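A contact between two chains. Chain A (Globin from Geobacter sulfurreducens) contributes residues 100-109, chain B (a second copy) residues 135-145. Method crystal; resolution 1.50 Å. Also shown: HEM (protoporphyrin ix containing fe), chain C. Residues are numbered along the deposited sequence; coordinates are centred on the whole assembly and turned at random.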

# COMPACT_ATOMS: atom_id res chain seq x y z
N ALA A 100 13.48 6.28 1.50
CA ALA A 100 12.09 5.88 1.81
C ALA A 100 11.50 5.00 0.69
O ALA A 100 10.63 4.13 0.96
CB ALA A 100 11.21 7.11 1.99
N HIS A 101 11.87 5.23 -0.57
CA HIS A 101 11.39 4.39 -1.70
C HIS A 101 11.50 2.90 -1.38
O HIS A 101 10.61 2.12 -1.73
CB HIS A 101 12.17 4.73 -2.98
CG HIS A 101 12.16 3.68 -4.06
ND1 HIS A 101 11.02 3.25 -4.74
CD2 HIS A 101 13.20 2.98 -4.59
CE1 HIS A 101 11.38 2.35 -5.65
NE2 HIS A 101 12.69 2.15 -5.55
N TYR A 102 12.58 2.49 -0.72
CA TYR A 102 12.79 1.05 -0.45
C TYR A 102 11.88 0.53 0.65
O TYR A 102 11.57 -0.67 0.66
CB TYR A 102 14.27 0.75 -0.16
CG TYR A 102 15.11 1.07 -1.38
CD1 TYR A 102 15.00 0.29 -2.56
CD2 TYR A 102 15.94 2.20 -1.40
CE1 TYR A 102 15.73 0.60 -3.70
CE2 TYR A 102 16.69 2.53 -2.56
CZ TYR A 102 16.57 1.72 -3.71
OH TYR A 102 17.29 2.02 -4.88
N VAL A 103 11.39 1.42 1.52
CA VAL A 103 10.36 1.05 2.50
C VAL A 103 9.06 0.72 1.75
O VAL A 103 8.40 -0.31 2.01
CB VAL A 103 10.15 2.14 3.62
CG1 VAL A 103 8.98 1.78 4.55
CG2 VAL A 103 11.43 2.27 4.47
N ASN A 104 8.68 1.59 0.80
CA ASN A 104 7.51 1.26 -0.03
C ASN A 104 7.70 -0.05 -0.80
O ASN A 104 6.75 -0.89 -0.89
CB ASN A 104 7.18 2.40 -1.00
CG ASN A 104 6.66 3.67 -0.28
OD1 ASN A 104 5.43 4.02 -0.31
ND2 ASN A 104 7.59 4.43 0.27
N VAL A 105 8.89 -0.25 -1.34
CA VAL A 105 9.21 -1.47 -2.08
C VAL A 105 9.07 -2.70 -1.18
O VAL A 105 8.45 -3.69 -1.57
CB VAL A 105 10.64 -1.43 -2.65
CG1 VAL A 105 11.04 -2.80 -3.18
CG2 VAL A 105 10.73 -0.38 -3.75
N ALA A 106 9.65 -2.63 0.01
CA ALA A 106 9.62 -3.75 0.94
C ALA A 106 8.20 -4.08 1.36
O ALA A 106 7.86 -5.25 1.58
CB ALA A 106 10.48 -3.44 2.16
N MET A 107 7.36 -3.05 1.48
CA MET A 107 6.00 -3.22 1.98
C MET A 107 5.12 -3.91 0.94
O MET A 107 4.16 -4.61 1.29
CB MET A 107 5.40 -1.87 2.37
CG MET A 107 4.10 -1.97 3.15
SD MET A 107 4.28 -2.88 4.69
CE MET A 107 4.90 -1.59 5.77
N ASN A 108 5.44 -3.71 -0.33
CA ASN A 108 4.81 -4.47 -1.42
C ASN A 108 5.14 -5.98 -1.31
O ASN A 108 4.24 -6.84 -1.51
CB ASN A 108 5.21 -3.92 -2.80
CG ASN A 108 4.43 -4.60 -3.93
OD1 ASN A 108 4.92 -5.55 -4.54
ND2 ASN A 108 3.17 -4.19 -4.12
N VAL A 109 6.41 -6.29 -0.99
CA VAL A 109 6.80 -7.68 -0.81
C VAL A 109 5.95 -8.36 0.30
O VAL A 109 5.43 -9.46 0.13
CB VAL A 109 8.30 -7.81 -0.48
CG1 VAL A 109 8.68 -9.32 -0.25
CG2 VAL A 109 9.14 -7.19 -1.58
N VAL B 135 -2.13 -5.33 -9.73
CA VAL B 135 -2.84 -4.17 -9.14
C VAL B 135 -2.08 -3.64 -7.89
O VAL B 135 -1.89 -2.40 -7.73
CB VAL B 135 -4.30 -4.50 -8.77
CG1 VAL B 135 -4.90 -3.44 -7.82
CG2 VAL B 135 -5.17 -4.64 -10.03
N GLU B 136 -1.64 -4.55 -7.01
CA GLU B 136 -0.96 -4.08 -5.80
C GLU B 136 0.34 -3.33 -6.21
O GLU B 136 0.71 -2.33 -5.56
CB GLU B 136 -0.61 -5.25 -4.89
CG GLU B 136 -1.85 -5.91 -4.28
CD GLU B 136 -2.44 -5.19 -3.09
OE1 GLU B 136 -2.67 -3.98 -3.12
OE2 GLU B 136 -2.70 -5.89 -2.09
N LYS B 137 1.06 -3.81 -7.22
CA LYS B 137 2.30 -3.12 -7.69
C LYS B 137 1.96 -1.72 -8.20
O LYS B 137 2.63 -0.75 -7.84
CB LYS B 137 3.05 -3.93 -8.77
CG LYS B 137 3.65 -5.23 -8.25
CD LYS B 137 4.23 -6.04 -9.41
CE LYS B 137 4.25 -7.52 -9.09
NZ LYS B 137 4.63 -8.36 -10.30
N ILE B 138 0.95 -1.59 -9.09
CA ILE B 138 0.74 -0.26 -9.67
C ILE B 138 0.22 0.72 -8.60
O ILE B 138 0.61 1.91 -8.59
CB ILE B 138 -0.18 -0.33 -10.94
CG1 ILE B 138 0.00 0.93 -11.80
CG2 ILE B 138 -1.64 -0.55 -10.56
CD1 ILE B 138 1.41 1.03 -12.40
N LEU B 139 -0.64 0.25 -7.67
CA LEU B 139 -1.10 1.14 -6.59
C LEU B 139 0.06 1.55 -5.70
O LEU B 139 0.18 2.73 -5.35
CB LEU B 139 -2.22 0.47 -5.77
CG LEU B 139 -3.54 0.25 -6.52
CD1 LEU B 139 -4.58 -0.39 -5.57
CD2 LEU B 139 -4.07 1.57 -7.13
N ASP B 140 0.92 0.58 -5.33
CA ASP B 140 2.09 0.88 -4.48
C ASP B 140 3.06 1.84 -5.20
O ASP B 140 3.67 2.72 -4.55
CB ASP B 140 2.75 -0.37 -3.96
CG ASP B 140 1.95 -1.04 -2.85
OD1 ASP B 140 0.91 -0.49 -2.42
OD2 ASP B 140 2.40 -2.12 -2.37
N ILE B 141 3.25 1.67 -6.51
CA ILE B 141 4.14 2.61 -7.25
C ILE B 141 3.51 4.04 -7.23
O ILE B 141 4.21 5.03 -7.03
CB ILE B 141 4.32 2.10 -8.73
CG1 ILE B 141 5.24 0.89 -8.76
CG2 ILE B 141 4.82 3.25 -9.67
CD1 ILE B 141 5.18 0.12 -10.08
N ASN B 142 2.19 4.15 -7.44
CA ASN B 142 1.56 5.46 -7.37
C ASN B 142 1.77 6.09 -5.99
O ASN B 142 2.15 7.26 -5.90
CB ASN B 142 0.04 5.33 -7.68
CG ASN B 142 -0.28 5.40 -9.16
OD1 ASN B 142 -0.89 6.38 -9.63
ND2 ASN B 142 0.10 4.39 -9.91
N LEU B 143 1.48 5.33 -4.93
CA LEU B 143 1.67 5.83 -3.58
C LEU B 143 3.12 6.26 -3.33
O LEU B 143 3.35 7.30 -2.67
CB LEU B 143 1.20 4.78 -2.57
CG LEU B 143 1.29 5.16 -1.09
CD1 LEU B 143 0.48 6.45 -0.79
CD2 LEU B 143 0.77 3.95 -0.30
N ASP B 144 4.09 5.44 -3.77
CA ASP B 144 5.53 5.69 -3.59
C ASP B 144 5.89 7.05 -4.23
O ASP B 144 6.43 7.96 -3.56
CB ASP B 144 6.25 4.54 -4.26
CG ASP B 144 7.77 4.54 -4.08
OD1 ASP B 144 8.37 5.55 -3.60
OD2 ASP B 144 8.36 3.47 -4.44
N ILE B 145 5.61 7.20 -5.52
CA ILE B 145 6.00 8.49 -6.18
C ILE B 145 5.24 9.71 -5.59
O ILE B 145 5.84 10.79 -5.37
CB ILE B 145 5.83 8.41 -7.71
CG1 ILE B 145 6.59 7.18 -8.26
CG2 ILE B 145 6.31 9.69 -8.38
CD1 ILE B 145 8.09 7.09 -7.99
CHA HEM C . 15.76 -1.83 11.31
CHB HEM C . 11.22 -2.89 10.09
CHC HEM C . 12.40 -2.11 5.46
CHD HEM C . 17.07 -2.36 6.66
C1A HEM C . 14.43 -2.17 11.40
C2A HEM C . 13.68 -2.40 12.62
C3A HEM C . 12.42 -2.72 12.29
C4A HEM C . 12.35 -2.67 10.83
CMA HEM C . 11.24 -3.06 13.22
CAA HEM C . 14.26 -2.28 14.07
CBA HEM C . 14.31 -0.76 14.31
CGA HEM C . 14.46 -0.36 15.76
O1A HEM C . 13.51 -0.53 16.57
O2A HEM C . 15.56 0.17 16.11
C1B HEM C . 11.11 -2.62 8.74
C2B HEM C . 9.88 -2.55 7.96
C3B HEM C . 10.20 -2.33 6.68
C4B HEM C . 11.65 -2.31 6.59
CMB HEM C . 8.49 -2.68 8.61
CAB HEM C . 9.28 -2.19 5.47
CBB HEM C . 8.20 -2.98 5.31
C1C HEM C . 13.76 -2.19 5.36
C2C HEM C . 14.54 -2.25 4.14
C3C HEM C . 15.83 -2.36 4.48
C4C HEM C . 15.91 -2.34 5.92
CMC HEM C . 13.98 -2.21 2.72
CAC HEM C . 17.01 -2.44 3.49
CBC HEM C . 17.93 -3.40 3.52
C1D HEM C . 17.15 -2.11 8.00
C2D HEM C . 18.38 -1.80 8.73
C3D HEM C . 17.99 -1.62 10.18
C4D HEM C . 16.55 -1.87 10.20
CMD HEM C . 19.78 -1.65 8.13
CAD HEM C . 18.90 -1.30 11.40
CBD HEM C . 19.27 0.16 11.47
CGD HEM C . 20.42 0.30 12.46
O1D HEM C . 21.51 -0.30 12.24
O2D HEM C . 20.24 1.02 13.47
NA HEM C . 13.60 -2.35 10.31
NB HEM C . 12.16 -2.47 7.87
NC HEM C . 14.63 -2.26 6.45
ND HEM C . 16.11 -2.14 8.91
FE HEM C . 14.12 -2.32 8.37
O HOH W 1 3.71 2.24 -1.73

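Two helices from two copies of the same globin pack nearly antiparallel here, their axes crossing at 161° and approaching to 9.8 Å. Because they run in opposite directions, a residue early in the chain A stretch faces one late in the chain B stretch: the CA atoms of Asn104(A) and Asp144(B) lie 6.0 Å apart, and those of Asn108(A) and Asp140(B) 6.7 Å apart. Each pair is separated from the next by four residues on both helices, about one turn, so the contact repeats with the helical period. What fills it is mostly polar. The two stretches bury 351 Å² between them, and much of that belongs to Asp144(B), Asn108(A), Asn104(A) and Asp140(B).

Two direct hydrogen bonds join the helices. At one end, ND1 of His101(A) donates to OD2 of Asp144(B) over 2.7 Å, with an N-H...acceptor angle of 157°. The CA-to-CB bond of His101(A) points sideways, but its t rotamer, with chi2 at 64°, brings ND1 to the aspartate. The carboxylate oxygen sits at the edge of the imidazole, near its plane, which is where the in-plane N-H of an imidazole points. Asp144(B) points toward chain A and also adopts t, with chi2 at -11°, extending its carboxylate to the histidine. Histidine suits this buried site because its ring offers two nitrogens on different edges: ND1 serves the contact, while NE2 is hydrogen-bonded elsewhere in the structure.

About two turns along chain A, and one turn back on chain B, Asn108(A) makes the second bond. Its chi1 of -173° (t) and chi2 of -96° direct ND2 at OD2 of Asp140(B), 2.8 Å away and nearly linear at 168°. Asp140(B) meets it in the m rotamer with chi2 at -4°. An amide beside a carboxylate is well matched, since ND2 can donate where a second carboxylate could not without taking up a proton. The same ND2 lies 3.4 Å from O of Glu136(B), but the angle is too poor for a hydrogen bond; that carbonyl already accepts from the backbone N of Asp140(B). OD1 of Asn108(A) is satisfied elsewhere.

Asn104(A), between these two, behaves differently. In its m rotamer (chi1 -68°, chi2 -106°) the side chain folds back along its own helix, and ND2 donates to O of Ala100(A) at 3.1 Å. This leaves OD1 facing chain B, 3.7 Å from CA of Asp144(B), and available as an acceptor. A water fills the role of donor, giving hydrogen bonds to OD1 of Asn104(A) and to O of Asp140(B), each at 2.9 Å. Both of these oxygens are acceptors and could not bond directly; the water joins them.

Aliphatic groups add a little packing against the amides: Leu143(B) brings CG to 4.4 Å from OD1 of Asn104(A), and CG of Lys137(B) lies 3.9 Å from OD1 of Asn108(A) while the end of the lysine leads away. On chain A, Ala106(A) and Met107(A) instead reach the heme: CB of Ala106(A) is 3.7 Å from HEM CAB.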